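Local coordinates for competence damage-inducible protein A (Enterobacter cloacae subsp. cloacae, PDB 5VU3), which is of unknown function but belongs to the CinA family of competence-damage-inducible proteins, some relatives of which deamidate nicotinamide mononucleotide, at residues R31-E36 / Y57-V62; D105-I110 / A131-G136. One frame throughout, in Å; residues are numbered along the deposited sequence.

Contacts 1 and 2 are two seams of one mixed sheet, and strands 32-37 and 106-112, one from each, lie side by side. Their centres are about 10 Å apart, and backbone bonds such as Ala-35 N to Ile-108 O join them directly. Contact 1 is parallel, closes a beta-alpha-beta unit and is broken by a bulge; there water and the Thr-33 hydroxyl join the bonding, and strand 57-62 faces the second subunit. Contact 2 is antiparallel, regular and mostly apolar in its side chains. Both are largely buried, but the 131-136 end of contact 2 runs out to an exposed turn. Contact 1 carries buried polar groups on one face, contact 2 chiefly Ser-107 and Asn-133.

Contact 1 of 2, residues R31-E36 / Y57-V62; sequences RLTTAE and YDVGLV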
loop_
_atom_site.group_PDB
_atom_site.type_symbol
_atom_site.label_atom_id
_atom_site.label_comp_id
_atom_site.label_asym_id
_atom_site.label_seq_id
_atom_site.Cartn_x
_atom_site.Cartn_y
_atom_site.Cartn_z
ATOM N N ARG A 31 -12.135 13.032 -2.109
ATOM C CA ARG A 31 -11.540 11.707 -2.046
ATOM C C ARG A 31 -10.032 11.814 -2.241
ATOM O O ARG A 31 -9.555 12.645 -3.024
ATOM C CB ARG A 31 -12.161 10.792 -3.101
ATOM C CG ARG A 31 -13.666 10.990 -3.219
ATOM C CD ARG A 31 -14.366 9.829 -3.898
ATOM N NE ARG A 31 -14.025 9.718 -5.311
ATOM C CZ ARG A 31 -14.843 9.228 -6.239
ATOM N NH1 ARG A 31 -16.060 8.815 -5.909
ATOM N NH2 ARG A 31 -14.444 9.155 -7.501
ATOM N N LEU A 32 -9.292 10.969 -1.521
ATOM C CA LEU A 32 -7.836 10.979 -1.484
ATOM C C LEU A 32 -7.278 9.686 -2.067
ATOM O O LEU A 32 -7.859 8.611 -1.892
ATOM C CB LEU A 32 -7.326 11.132 -0.043
ATOM C CG LEU A 32 -5.823 10.983 0.205
ATOM C CD1 LEU A 32 -5.080 12.176 -0.379
ATOM C CD2 LEU A 32 -5.532 10.841 1.690
ATOM N N THR A 33 -6.132 9.794 -2.744
ATOM C CA THR A 33 -5.415 8.629 -3.245
ATOM C C THR A 33 -3.920 8.881 -3.077
ATOM O O THR A 33 -3.482 10.024 -2.906
ATOM C CB THR A 33 -5.767 8.333 -4.711
ATOM O OG1 THR A 33 -5.141 7.115 -5.142
ATOM C CG2 THR A 33 -5.293 9.454 -5.627
ATOM N N THR A 34 -3.132 7.805 -3.102
ATOM C CA THR A 34 -1.705 7.912 -2.817
ATOM C C THR A 34 -0.895 7.030 -3.758
ATOM O O THR A 34 -1.355 5.979 -4.210
ATOM C CB THR A 34 -1.367 7.511 -1.371
ATOM O OG1 THR A 34 -1.848 6.183 -1.123
ATOM C CG2 THR A 34 -1.998 8.476 -0.382
ATOM N N ALA A 35 0.326 7.480 -4.043
ATOM C CA ALA A 35 1.314 6.698 -4.776
ATOM C C ALA A 35 2.627 6.781 -4.014
ATOM O O ALA A 35 3.164 7.877 -3.824
ATOM C CB ALA A 35 1.476 7.220 -6.208
ATOM N N GLU A 36 3.143 5.634 -3.578
ATOM C CA GLU A 36 4.314 5.583 -2.705
ATOM C C GLU A 36 5.473 4.892 -3.396
ATOM O O GLU A 36 5.332 3.754 -3.848
ATOM C CB GLU A 36 4.019 4.821 -1.411
ATOM C CG GLU A 36 2.922 5.405 -0.571
ATOM C CD GLU A 36 2.616 4.506 0.611
ATOM O OE1 GLU A 36 3.542 4.242 1.408
ATOM O OE2 GLU A 36 1.464 4.041 0.711
ATOM N N TYR A 57 -10.942 7.600 1.452
ATOM C CA TYR A 57 -9.749 6.979 0.892
ATOM C C TYR A 57 -10.143 5.695 0.181
ATOM O O TYR A 57 -10.874 4.869 0.736
ATOM C CB TYR A 57 -8.697 6.700 1.979
ATOM C CG TYR A 57 -7.369 6.185 1.451
ATOM C CD1 TYR A 57 -6.881 4.950 1.844
ATOM C CD2 TYR A 57 -6.601 6.942 0.567
ATOM C CE1 TYR A 57 -5.668 4.465 1.367
ATOM C CE2 TYR A 57 -5.385 6.466 0.081
ATOM C CZ TYR A 57 -4.921 5.229 0.496
ATOM O OH TYR A 57 -3.715 4.747 0.032
ATOM N N ASP A 58 -9.667 5.540 -1.054
ATOM C CA ASP A 58 -10.006 4.379 -1.867
ATOM C C ASP A 58 -8.733 3.682 -2.358
ATOM O O ASP A 58 -8.464 2.558 -1.935
ATOM C CB ASP A 58 -10.906 4.800 -3.031
ATOM C CG ASP A 58 -11.484 3.620 -3.792
ATOM O OD1 ASP A 58 -11.219 2.463 -3.412
ATOM O OD2 ASP A 58 -12.216 3.847 -4.779
ATOM N N VAL A 59 -7.938 4.333 -3.198
ATOM C CA VAL A 59 -6.878 3.671 -3.952
ATOM C C VAL A 59 -5.524 4.068 -3.385
ATOM O O VAL A 59 -5.248 5.257 -3.179
ATOM C CB VAL A 59 -6.960 4.015 -5.446
ATOM C CG1 VAL A 59 -5.725 3.485 -6.189
ATOM C CG2 VAL A 59 -8.257 3.465 -6.035
ATOM N N GLY A 60 -4.671 3.070 -3.166
ATOM C CA GLY A 60 -3.289 3.312 -2.798
ATOM C C GLY A 60 -2.369 2.479 -3.663
ATOM O O GLY A 60 -2.595 1.276 -3.844
ATOM N N LEU A 61 -1.337 3.099 -4.222
ATOM C CA LEU A 61 -0.404 2.393 -5.083
ATOM C C LEU A 61 0.987 2.421 -4.475
ATOM O O LEU A 61 1.431 3.446 -3.948
ATOM C CB LEU A 61 -0.374 2.998 -6.494
ATOM C CG LEU A 61 0.621 2.366 -7.471
ATOM C CD1 LEU A 61 0.211 0.947 -7.878
ATOM C CD2 LEU A 61 0.800 3.258 -8.705
ATOM N N VAL A 62 1.661 1.279 -4.540
ATOM C CA VAL A 62 3.056 1.146 -4.144
ATOM C C VAL A 62 3.819 0.711 -5.382
ATOM O O VAL A 62 3.425 -0.260 -6.037
ATOM C CB VAL A 62 3.222 0.125 -3.003
ATOM C CG1 VAL A 62 4.681 -0.189 -2.779
ATOM C CG2 VAL A 62 2.567 0.652 -1.724
HETATM O O HOH W 1 -8.688 7.027 -3.797
HETATM O O HOH W 2 -0.004 4.274 -1.499
#
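Thr-34 and Tyr-57 meet hydroxyl to hydroxyl on a parallel seam whose two halves pack very differently. In the tight half, Thr-34 to Glu-36 run beside Gly-60 to Val-62 in regular register. Leu-61 N donates to Thr-34 O, and Glu-36 N to Leu-61 O at 2.8 Å. The looser half contains a beta bulge: Leu-32 faces Tyr-57, yet Thr-34 already faces Gly-60. Here a water replaces a direct backbone bond, donating to Leu-32 O at 2.6 Å and accepting from Val-59 N. Thr-34 N reaches Val-59 O only weakly, at 3.3 Å. Thr-33 OG1, anti to its backbone N (chi1 -175°), grips that same Val-59 O from above the carbonyl plane at 2.7 Å. Partly exposed Asp-58 binds Ser-65 and Phe-64 of the second subunit, whose strand continues the sheet beyond Gly-60 to Val-62.

Over the bulge the Tyr-57 ring reaches forward along the seam, toward Thr-34, its CD2 4.1 Å from Leu-32 CG. Its OH lies over Gly-60, which has no side chain to stand in its way, and donates to Thr-34 OG1 at 2.6 Å, in the ring plane. Thr-34 OG1 in turn donates to a second water, which gives its protons to Glu-36 OE2 (2.7 Å) and Leu-61 O. Thr-39, Gly-41, Leu-43 and Ser-44 bind the same carboxylate, tying this strand to the start of helix 42-49, the crossover helix of the beta-alpha-beta unit. The relay therefore has one direction, from phenol to carboxylate, whose two oxygens are also held by backbone N-H groups and a hydroxyl.

Contact 2 of 2, residues D105-I110 / A131-G136; sequences DVSIAI and AWNIGG
Ile-108 and Trp-132 form the apolar centre of this antiparallel pair, Ile-108 CG1 resting 4.0 Å from Trp-132 CD1. Ile-108 CG1 and Trp-132 CG each stand anti to the carbonyl carbon (chi1 -56°), and the side chains meet at a slant. On the same face, Val-106 and Ile-134 run alongside each other, with CG1 of Val-106 4.0 Å from CG1 of Ile-134; helix 149-167 packs here, and its Ser-160 O takes the indole N-H. The other face, against helix 88-101, begins with Ala-109 CB and Ala-131 CB, 4.2 Å apart. Further along, Ser-107 OG sits 3.3 Å from Asn-133 CB while bonding to Ala-95 O. Paired amides of Ser-107 with Asn-133 and of Ala-109 with Ala-131 hold the strands in unbroken register.

At the polar edge, Gly-135 N binds Asp-105 O (2.8 Å), which also receives Arg-99 NE. Asn-133 OD1 accepts Gly-136 N at 2.8 Å, an Asx motif with the donor in the amide plane. Gly-135 and Gly-136, both at positive phi, make a type I' turn into strand 137-144. Backbone bonding thus sets the register; one face is apolar, the other partly polar, and the Asn-133 amide steadies the turn.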
loop_
_atom_site.group_PDB
_atom_site.type_symbol
_atom_site.label_atom_id
_atom_site.label_comp_id
_atom_site.label_asym_id
_atom_site.label_seq_id
_atom_site.Cartn_x
_atom_site.Cartn_y
_atom_site.Cartn_z
ATOM N N ASP A 105 -9.958 13.411 -5.808
ATOM C CA ASP A 105 -9.802 14.860 -5.824
ATOM C C ASP A 105 -8.417 15.290 -5.370
ATOM O O ASP A 105 -7.908 16.323 -5.824
ATOM C CB ASP A 105 -10.864 15.505 -4.929
ATOM C CG ASP A 105 -12.276 15.053 -5.277
ATOM O OD1 ASP A 105 -12.790 15.464 -6.338
ATOM O OD2 ASP A 105 -12.867 14.268 -4.502
ATOM N N VAL A 106 -7.798 14.512 -4.491
ATOM C CA VAL A 106 -6.530 14.857 -3.869
ATOM C C VAL A 106 -5.618 13.644 -3.966
ATOM O O VAL A 106 -6.069 12.505 -3.808
ATOM C CB VAL A 106 -6.723 15.284 -2.396
ATOM C CG1 VAL A 106 -5.390 15.628 -1.752
ATOM C CG2 VAL A 106 -7.701 16.461 -2.292
ATOM N N SER A 107 -4.337 13.883 -4.221
ATOM C CA SER A 107 -3.371 12.799 -4.252
ATOM C C SER A 107 -2.084 13.232 -3.569
ATOM O O SER A 107 -1.744 14.418 -3.539
ATOM C CB SER A 107 -3.077 12.341 -5.684
ATOM O OG SER A 107 -2.392 13.351 -6.414
ATOM N N ILE A 108 -1.388 12.249 -3.001
ATOM C CA ILE A 108 -0.037 12.397 -2.476
ATOM C C ILE A 108 0.860 11.436 -3.234
ATOM O O ILE A 108 0.526 10.253 -3.372
ATOM C CB ILE A 108 0.033 12.084 -0.970
ATOM C CG1 ILE A 108 -0.940 12.952 -0.165
ATOM C CG2 ILE A 108 1.472 12.200 -0.479
ATOM C CD1 ILE A 108 -0.908 12.640 1.330
ATOM N N ALA A 109 1.997 11.930 -3.709
ATOM C CA ALA A 109 3.027 11.074 -4.275
ATOM C C ALA A 109 4.304 11.245 -3.472
ATOM O O ALA A 109 4.677 12.368 -3.121
ATOM C CB ALA A 109 3.279 11.398 -5.758
ATOM N N ILE A 110 4.976 10.132 -3.180
ATOM C CA ILE A 110 6.261 10.148 -2.484
ATOM C C ILE A 110 7.255 9.328 -3.295
ATOM O O ILE A 110 6.945 8.202 -3.702
ATOM C CB ILE A 110 6.141 9.584 -1.057
ATOM C CG1 ILE A 110 5.077 10.341 -0.263
ATOM C CG2 ILE A 110 7.482 9.625 -0.350
ATOM C CD1 ILE A 110 4.878 9.800 1.147
ATOM N N ALA A 131 4.837 15.230 -3.651
ATOM C CA ALA A 131 3.889 16.025 -4.416
ATOM C C ALA A 131 2.518 15.921 -3.765
ATOM O O ALA A 131 2.086 14.832 -3.364
ATOM C CB ALA A 131 3.810 15.578 -5.889
ATOM N N TRP A 132 1.840 17.061 -3.655
ATOM C CA TRP A 132 0.445 17.109 -3.239
ATOM C C TRP A 132 -0.340 17.765 -4.366
ATOM O O TRP A 132 -0.106 18.933 -4.688
ATOM C CB TRP A 132 0.262 17.890 -1.932
ATOM C CG TRP A 132 1.077 17.408 -0.747
ATOM C CD1 TRP A 132 0.663 16.564 0.249
ATOM C CD2 TRP A 132 2.430 17.770 -0.425
ATOM N NE1 TRP A 132 1.679 16.373 1.164
ATOM C CE2 TRP A 132 2.769 17.110 0.776
ATOM C CE3 TRP A 132 3.384 18.597 -1.029
ATOM C CZ2 TRP A 132 4.025 17.239 1.370
ATOM C CZ3 TRP A 132 4.630 18.724 -0.435
ATOM C CH2 TRP A 132 4.937 18.053 0.754
ATOM N N ASN A 133 -1.244 17.008 -4.977
ATOM C CA ASN A 133 -2.129 17.506 -6.022
ATOM C C ASN A 133 -3.517 17.645 -5.407
ATOM O O ASN A 133 -4.141 16.645 -5.031
ATOM C CB ASN A 133 -2.131 16.566 -7.230
ATOM C CG ASN A 133 -2.989 17.074 -8.369
ATOM O OD1 ASN A 133 -4.070 17.613 -8.148
ATOM N ND2 ASN A 133 -2.523 16.881 -9.604
ATOM N N ILE A 134 -3.992 18.879 -5.297
ATOM C CA ILE A 134 -5.307 19.175 -4.749
ATOM C C ILE A 134 -6.145 19.754 -5.877
ATOM O O ILE A 134 -5.941 20.903 -6.286
ATOM C CB ILE A 134 -5.232 20.148 -3.565
ATOM C CG1 ILE A 134 -4.558 19.484 -2.361
ATOM C CG2 ILE A 134 -6.622 20.603 -3.188
ATOM C CD1 ILE A 134 -4.116 20.464 -1.288
ATOM N N GLY A 135 -7.081 18.965 -6.391
ATOM C CA GLY A 135 -7.961 19.453 -7.445
ATOM C C GLY A 135 -7.253 19.887 -8.713
ATOM O O GLY A 135 -7.780 20.727 -9.449
ATOM N N GLY A 136 -6.070 19.333 -8.995
ATOM C CA GLY A 136 -5.311 19.684 -10.181
ATOM C C GLY A 136 -4.166 20.652 -9.948
ATOM O O GLY A 136 -3.326 20.822 -10.843
#